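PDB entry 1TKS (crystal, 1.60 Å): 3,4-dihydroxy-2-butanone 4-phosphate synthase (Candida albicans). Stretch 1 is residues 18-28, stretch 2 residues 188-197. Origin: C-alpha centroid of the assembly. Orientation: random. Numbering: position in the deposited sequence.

Stretch 1 18-28: GEFLIVMDDED
Stretch 2, residues 188-197: HGIKIININQ

Five backbone hydrogen bonds join the two stretches, and their order fixes a parallel register. Ile 22 N donates to Lys 191 O (2.9 Å, N-H...O 174°), Ile 193 N to Ile 22 O (2.9 Å, 167°), Met 24 N to Ile 193 O (3.0 Å, 164°) and Ile 195 N to Met 24 O (2.9 Å, 150°). Ile 22 and Met 24 thus each use both N and O, bonding to residues on both sides of their partners, as parallel strands require. Asn 196 N extends the series to Asp 25 O (3.1 Å, 150°).

The paired segments run in the same direction, Ile 22 to Met 24 beside Ile 192 to Asn 194, with strand axes inclined by 27° and approaching to 4.6 Å. Ile 22 pairs with Ile 192 (CA to CA 4.6 Å), Val 23 with Ile 193 (5.2 Å) and Met 24 with Asn 194 (4.5 Å). Extended backbones (phi/psi -92/126 at Ile 22, -119/125 at Val 23, -121/137 at Ile 192) maintain the pairing, and CA-H...O contacts supplement it, the shortest from Asn 194 CA to Met 24 O (3.0 Å). Asp 25 leaves the strand at -67/-49, while Ile 195 begins a helix at -62/-39. Asn 194 (chi1 p, 65°) caps that helix: its OD1 accepts from Gln 197 N at 2.7 Å.

Toward the N-terminal end of the pairing, water mediates between Glu 19 (chi1 m, chi2 t) and the second stretch. One water donates to Glu 19 OE2 (3.0 Å) and Phe 20 O (2.7 Å) and accepts from Lys 191 N (2.9 Å). Another donates to Glu 19 OE2 (2.7 Å) and Gly 189 O (2.8 Å); Gly 189 has positive phi (65/46) just after a helix. Farther along, a water donates to Glu 27 OE2 (2.5 Å) and accepts from Asn 194 ND2 (3.0 Å).

Side chains alternate between the sheet faces. Leu 21, Val 23 and Ile 193 share one: Leu 21 CD1 lies 4.1 Å from Ile 193 CD1, and Val 23 CG2 3.9 Å from Ile 193 CG1. Leu 21 is m,t, Val 23 t and Ile 193 p,t. Ile 22 and Ile 192, both m,t, occupy the other with Met 24: Ile 22 CD1 meets Ile 192 CG1 at 3.8 Å, and Met 24 CG reaches Ile 192 CG2 at 4.1 Å, although the end of Met 24 leads away. Ile 190 (m,t) points toward the first stretch, its CG2 3.7 Å from Ile 22 CG1. These apolar contacts contribute to the 799 Å² buried in total.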

ATOM      1  N   GLY B  18      -1.109 -18.402  14.563  1.00 15.28           N
ATOM      2  CA  GLY B  18      -0.936 -17.783  13.259  1.00 12.54           C
ATOM      3  C   GLY B  18      -2.175 -17.348  12.499  1.00 11.78           C
ATOM      4  O   GLY B  18      -2.113 -17.120  11.290  1.00 11.31           O
ATOM      5  N   GLU B  19      -3.302 -17.230  13.189  1.00 10.52           N
ATOM      6  CA  GLU B  19      -4.519 -16.803  12.523  1.00 12.21           C
ATOM      7  C   GLU B  19      -4.639 -15.296  12.570  1.00 11.41           C
ATOM      8  O   GLU B  19      -4.001 -14.624  13.386  1.00 10.07           O
ATOM      9  CB  GLU B  19      -5.763 -17.389  13.196  1.00 13.23           C
ATOM     10  CG  GLU B  19      -5.770 -18.888  13.348  1.00 14.33           C
ATOM     11  CD  GLU B  19      -7.088 -19.399  13.890  1.00 17.02           C
ATOM     12  OE1 GLU B  19      -7.088 -20.466  14.539  1.00 19.37           O
ATOM     13  OE2 GLU B  19      -8.127 -18.738  13.662  1.00 14.00           O
ATOM     14  N   PHE B  20      -5.470 -14.782  11.677  1.00 11.54           N
ATOM     15  CA  PHE B  20      -5.755 -13.362  11.612  1.00 10.92           C
ATOM     16  C   PHE B  20      -6.872 -13.118  12.614  1.00 10.37           C
ATOM     17  O   PHE B  20      -7.573 -14.047  13.027  1.00 11.68           O
ATOM     18  CB  PHE B  20      -6.298 -12.980  10.236  1.00 11.51           C
ATOM     19  CG  PHE B  20      -5.252 -12.686   9.213  1.00  8.94           C
ATOM     20  CD1 PHE B  20      -5.028 -13.556   8.150  1.00 10.26           C
ATOM     21  CD2 PHE B  20      -4.511 -11.512   9.286  1.00  8.06           C
ATOM     22  CE1 PHE B  20      -4.084 -13.250   7.169  1.00  7.26           C
ATOM     23  CE2 PHE B  20      -3.569 -11.201   8.311  1.00  9.68           C
ATOM     24  CZ  PHE B  20      -3.354 -12.072   7.251  1.00  7.76           C
ATOM     25  N   LEU B  21      -7.019 -11.862  13.001  1.00 10.08           N
ATOM     26  CA  LEU B  21      -8.096 -11.436  13.874  1.00  8.93           C
ATOM     27  C   LEU B  21      -8.609 -10.157  13.233  1.00  7.76           C
ATOM     28  O   LEU B  21      -7.826  -9.362  12.715  1.00  8.06           O
ATOM     29  CB  LEU B  21      -7.603 -11.136  15.293  1.00 11.26           C
ATOM     30  CG  LEU B  21      -7.314 -12.332  16.197  1.00  9.24           C
ATOM     31  CD1 LEU B  21      -6.799 -11.837  17.544  1.00 11.12           C
ATOM     32  CD2 LEU B  21      -8.579 -13.157  16.390  1.00 11.51           C
ATOM     33  N   ILE B  22      -9.925  -9.988  13.217  1.00  7.13           N
ATOM     34  CA  ILE B  22     -10.522  -8.774  12.689  1.00  8.48           C
ATOM     35  C   ILE B  22     -10.642  -7.923  13.942  1.00  9.47           C
ATOM     36  O   ILE B  22     -11.202  -8.364  14.946  1.00  9.84           O
ATOM     37  CB  ILE B  22     -11.912  -9.033  12.087  1.00  8.80           C
ATOM     38  CG1 ILE B  22     -11.772  -9.920  10.850  1.00 10.46           C
ATOM     39  CG2 ILE B  22     -12.581  -7.708  11.718  1.00  9.65           C
ATOM     40  CD1 ILE B  22     -13.084 -10.487  10.332  1.00 12.42           C
ATOM     41  N   VAL B  23     -10.096  -6.715  13.889  1.00 10.05           N
ATOM     42  CA  VAL B  23     -10.107  -5.833  15.044  1.00  9.45           C
ATOM     43  C   VAL B  23     -10.847  -4.517  14.806  1.00  8.07           C
ATOM     44  O   VAL B  23     -10.544  -3.796  13.859  1.00  9.11           O
ATOM     45  CB  VAL B  23      -8.650  -5.533  15.477  1.00  9.79           C
ATOM     46  CG1 VAL B  23      -8.631  -4.615  16.676  1.00 10.16           C
ATOM     47  CG2 VAL B  23      -7.928  -6.841  15.800  1.00 11.85           C
ATOM     48  N   MET B  24     -11.821  -4.223  15.669  1.00  7.95           N
ATOM     49  CA  MET B  24     -12.609  -2.986  15.600  1.00  8.46           C
ATOM     50  C   MET B  24     -12.206  -2.173  16.831  1.00  9.52           C
ATOM     51  O   MET B  24     -11.609  -2.715  17.764  1.00  8.54           O
ATOM     52  CB  MET B  24     -14.110  -3.264  15.713  1.00  8.03           C
ATOM     53  CG  MET B  24     -14.606  -4.536  15.109  1.00  9.24           C
ATOM     54  SD  MET B  24     -14.295  -4.621  13.321  1.00  8.96           S
ATOM     55  CE  MET B  24     -15.592  -3.644  12.701  1.00 12.70           C
ATOM     56  N   ASP B  25     -12.513  -0.879  16.835  1.00  9.68           N
ATOM     57  CA  ASP B  25     -12.200  -0.032  17.987  1.00 10.76           C
ATOM     58  C   ASP B  25     -13.034  -0.447  19.192  1.00 10.03           C
ATOM     59  O   ASP B  25     -12.517  -0.591  20.299  1.00 10.32           O
ATOM     60  CB  ASP B  25     -12.490   1.437  17.682  1.00 11.13           C
ATOM     61  CG  ASP B  25     -11.432   2.070  16.814  1.00 13.12           C
ATOM     62  OD1 ASP B  25     -10.257   1.668  16.926  1.00 14.43           O
ATOM     63  OD2 ASP B  25     -11.772   2.984  16.036  1.00 16.10           O
ATOM     64  N   ASP B  26     -14.335  -0.600  18.978  1.00  8.78           N
ATOM     65  CA  ASP B  26     -15.240  -1.023  20.037  1.00  8.33           C
ATOM     66  C   ASP B  26     -16.434  -1.740  19.420  1.00  8.70           C
ATOM     67  O   ASP B  26     -16.318  -2.293  18.328  1.00 10.57           O
ATOM     68  CB  ASP B  26     -15.669   0.166  20.920  1.00  9.88           C
ATOM     69  CG  ASP B  26     -16.285   1.320  20.139  1.00  9.94           C
ATOM     70  OD1 ASP B  26     -16.233   2.450  20.670  1.00 10.25           O
ATOM     71  OD2 ASP B  26     -16.819   1.117  19.034  1.00  8.78           O
ATOM     72  N   GLU B  27     -17.571  -1.748  20.103  1.00  9.22           N
ATOM     73  CA  GLU B  27     -18.732  -2.453  19.578  1.00  9.12           C
ATOM     74  C   GLU B  27     -19.581  -1.701  18.555  1.00  8.71           C
ATOM     75  O   GLU B  27     -20.491  -2.283  17.972  1.00  9.56           O
ATOM     76  CB  GLU B  27     -19.637  -2.902  20.732  1.00 11.46           C
ATOM     77  CG  GLU B  27     -18.940  -3.723  21.806  1.00 13.74           C
ATOM     78  CD  GLU B  27     -19.921  -4.415  22.735  1.00 17.94           C
ATOM     79  OE1 GLU B  27     -21.086  -3.970  22.812  1.00 19.11           O
ATOM     80  OE2 GLU B  27     -19.530  -5.399  23.399  1.00 19.52           O
ATOM     81  N   ASP B  28     -19.287  -0.425  18.318  1.00  9.47           N
ATOM     82  CA  ASP B  28     -20.091   0.373  17.387  1.00  9.88           C
ATOM     83  C   ASP B  28     -20.215  -0.196  15.977  1.00 10.67           C
ATOM     84  O   ASP B  28     -19.225  -0.586  15.361  1.00  8.83           O
ATOM     85  CB  ASP B  28     -19.562   1.806  17.301  1.00  9.50           C
ATOM     86  CG  ASP B  28     -20.619   2.777  16.818  1.00 12.34           C
ATOM     87  OD1 ASP B  28     -21.523   3.117  17.616  1.00 11.96           O
ATOM     88  OD2 ASP B  28     -20.561   3.187  15.641  1.00 15.56           O
ATOM     89  N   HIS B 188     -14.619 -16.565   6.086  1.00 12.25           N
ATOM     90  CA  HIS B 188     -13.237 -17.022   6.151  1.00 12.33           C
ATOM     91  C   HIS B 188     -12.824 -17.673   7.465  1.00 12.24           C
ATOM     92  O   HIS B 188     -11.672 -18.079   7.622  1.00 13.42           O
ATOM     93  CB  HIS B 188     -12.309 -15.846   5.842  1.00 12.73           C
ATOM     94  CG  HIS B 188     -12.547 -15.239   4.496  1.00 11.42           C
ATOM     95  ND1 HIS B 188     -12.167 -15.857   3.325  1.00 12.18           N
ATOM     96  CD2 HIS B 188     -13.167 -14.091   4.134  1.00 11.60           C
ATOM     97  CE1 HIS B 188     -12.544 -15.117   2.299  1.00 11.11           C
ATOM     98  NE2 HIS B 188     -13.153 -14.041   2.761  1.00 11.27           N
ATOM     99  N   GLY B 189     -13.759 -17.773   8.401  1.00 11.77           N
ATOM    100  CA  GLY B 189     -13.452 -18.379   9.681  1.00 11.23           C
ATOM    101  C   GLY B 189     -12.445 -17.580  10.484  1.00 10.76           C
ATOM    102  O   GLY B 189     -11.494 -18.132  11.042  1.00 11.75           O
ATOM    103  N   ILE B 190     -12.654 -16.269  10.536  1.00 10.60           N
ATOM    104  CA  ILE B 190     -11.772 -15.380  11.278  1.00  9.82           C
ATOM    105  C   ILE B 190     -12.529 -14.759  12.446  1.00 10.08           C
ATOM    106  O   ILE B 190     -13.626 -14.225  12.276  1.00 10.96           O
ATOM    107  CB  ILE B 190     -11.222 -14.260  10.370  1.00 10.12           C
ATOM    108  CG1 ILE B 190     -10.410 -14.881   9.231  1.00  9.44           C
ATOM    109  CG2 ILE B 190     -10.351 -13.298  11.182  1.00 10.09           C
ATOM    110  CD1 ILE B 190      -9.919 -13.872   8.194  1.00 11.27           C
ATOM    111  N   LYS B 191     -11.934 -14.853  13.631  1.00  9.65           N
ATOM    112  CA  LYS B 191     -12.523 -14.317  14.853  1.00  9.32           C
ATOM    113  C   LYS B 191     -12.431 -12.796  14.884  1.00  8.68           C
ATOM    114  O   LYS B 191     -11.501 -12.208  14.333  1.00 10.11           O
ATOM    115  CB  LYS B 191     -11.812 -14.910  16.072  1.00 10.57           C
ATOM    116  CG  LYS B 191     -12.141 -16.381  16.328  1.00 10.53           C
ATOM    117  CD  LYS B 191     -11.111 -17.014  17.254  1.00 12.03           C
ATOM    118  CE  LYS B 191     -11.613 -18.320  17.851  1.00 12.86           C
ATOM    119  NZ  LYS B 191     -12.088 -19.279  16.813  1.00 13.52           N
ATOM    120  N   ILE B 192     -13.396 -12.169  15.549  1.00  9.51           N
ATOM    121  CA  ILE B 192     -13.458 -10.712  15.637  1.00  9.11           C
ATOM    122  C   ILE B 192     -13.403 -10.241  17.085  1.00  9.99           C
ATOM    123  O   ILE B 192     -14.042 -10.825  17.956  1.00 10.56           O
ATOM    124  CB  ILE B 192     -14.774 -10.189  15.015  1.00 10.41           C
ATOM    125  CG1 ILE B 192     -14.942 -10.756  13.604  1.00 11.00           C
ATOM    126  CG2 ILE B 192     -14.779  -8.661  14.997  1.00 11.63           C
ATOM    127  CD1 ILE B 192     -16.295 -10.470  12.998  1.00 13.45           C
ATOM    128  N   ILE B 193     -12.628  -9.192  17.338  1.00  9.16           N
ATOM    129  CA  ILE B 193     -12.517  -8.622  18.680  1.00  8.62           C
ATOM    130  C   ILE B 193     -12.508  -7.103  18.547  1.00  8.69           C
ATOM    131  O   ILE B 193     -12.473  -6.574  17.437  1.00  8.61           O
ATOM    132  CB  ILE B 193     -11.192  -9.026  19.393  1.00  8.16           C
ATOM    133  CG1 ILE B 193      -9.986  -8.588  18.556  1.00  8.73           C
ATOM    134  CG2 ILE B 193     -11.150 -10.530  19.629  1.00  7.51           C
ATOM    135  CD1 ILE B 193      -8.674  -8.591  19.322  1.00 11.68           C
ATOM    136  N   ASN B 194     -12.563  -6.397  19.670  1.00  8.19           N
ATOM    137  CA  ASN B 194     -12.480  -4.948  19.621  1.00  8.70           C
ATOM    138  C   ASN B 194     -11.512  -4.480  20.703  1.00  9.66           C
ATOM    139  O   ASN B 194     -11.281  -5.185  21.689  1.00  8.75           O
ATOM    140  CB  ASN B 194     -13.874  -4.285  19.720  1.00 10.19           C
ATOM    141  CG  ASN B 194     -14.563  -4.510  21.051  1.00  9.85           C
ATOM    142  OD1 ASN B 194     -14.227  -3.879  22.052  1.00 10.89           O
ATOM    143  ND2 ASN B 194     -15.547  -5.405  21.065  1.00  9.38           N
ATOM    144  N   ILE B 195     -10.915  -3.311  20.492  1.00  9.70           N
ATOM    145  CA  ILE B 195      -9.927  -2.775  21.423  1.00 11.09           C
ATOM    146  C   ILE B 195     -10.461  -2.509  22.815  1.00 12.25           C
ATOM    147  O   ILE B 195      -9.768  -2.746  23.799  1.00 11.38           O
ATOM    148  CB  ILE B 195      -9.288  -1.494  20.861  1.00 10.77           C
ATOM    149  CG1 ILE B 195      -8.532  -1.836  19.574  1.00 11.60           C
ATOM    150  CG2 ILE B 195      -8.352  -0.872  21.894  1.00 11.58           C
ATOM    151  CD1 ILE B 195      -7.963  -0.635  18.842  1.00 10.97           C
ATOM    152  N   ASN B 196     -11.687  -2.006  22.903  1.00 13.20           N
ATOM    153  CA  ASN B 196     -12.288  -1.741  24.200  1.00 13.91           C
ATOM    154  C   ASN B 196     -12.317  -3.045  24.982  1.00 14.18           C
ATOM    155  O   ASN B 196     -11.998  -3.095  26.171  1.00 12.65           O
ATOM    156  CB  ASN B 196     -13.710  -1.217  24.024  1.00 18.56           C
ATOM    157  CG  ASN B 196     -13.832   0.245  24.368  1.00 23.68           C
ATOM    158  OD1 ASN B 196     -13.272   1.107  23.690  1.00 27.06           O
ATOM    159  ND2 ASN B 196     -14.559   0.536  25.438  1.00 27.75           N
ATOM    160  N   GLN B 197     -12.707  -4.103  24.286  1.00 13.60           N
ATOM    161  CA  GLN B 197     -12.795  -5.436  24.860  1.00 14.53           C
ATOM    162  C   GLN B 197     -11.417  -5.889  25.344  1.00 13.28           C
ATOM    163  O   GLN B 197     -11.287  -6.499  26.405  1.00 15.36           O
ATOM    164  CB  GLN B 197     -13.326  -6.393  23.792  1.00 14.56           C
ATOM    165  CG  GLN B 197     -13.646  -7.782  24.277  1.00 12.62           C
ATOM    166  CD  GLN B 197     -13.788  -8.771  23.133  1.00 11.58           C
ATOM    167  OE1 GLN B 197     -14.218  -9.907  23.335  1.00 13.38           O
ATOM    168  NE2 GLN B 197     -13.416  -8.349  21.928  1.00  8.21           N
TER
HETATM  169  O   HOH W   1      -9.313 -15.966  13.938  1.00  9.80           O
HETATM  170  O   HOH W   2      -8.704 -18.108  11.059  1.00 13.74           O
HETATM  171  O   HOH W   3     -10.905 -19.314  14.214  1.00 19.43           O
HETATM  172  O   HOH W   4      -9.384 -20.418  16.900  1.00 21.57           O
HETATM  173  O   HOH W   5     -11.273   1.523  22.062  1.00 28.25           O
HETATM  174  O   HOH W   6     -17.144  -6.241  23.484  1.00 18.23           O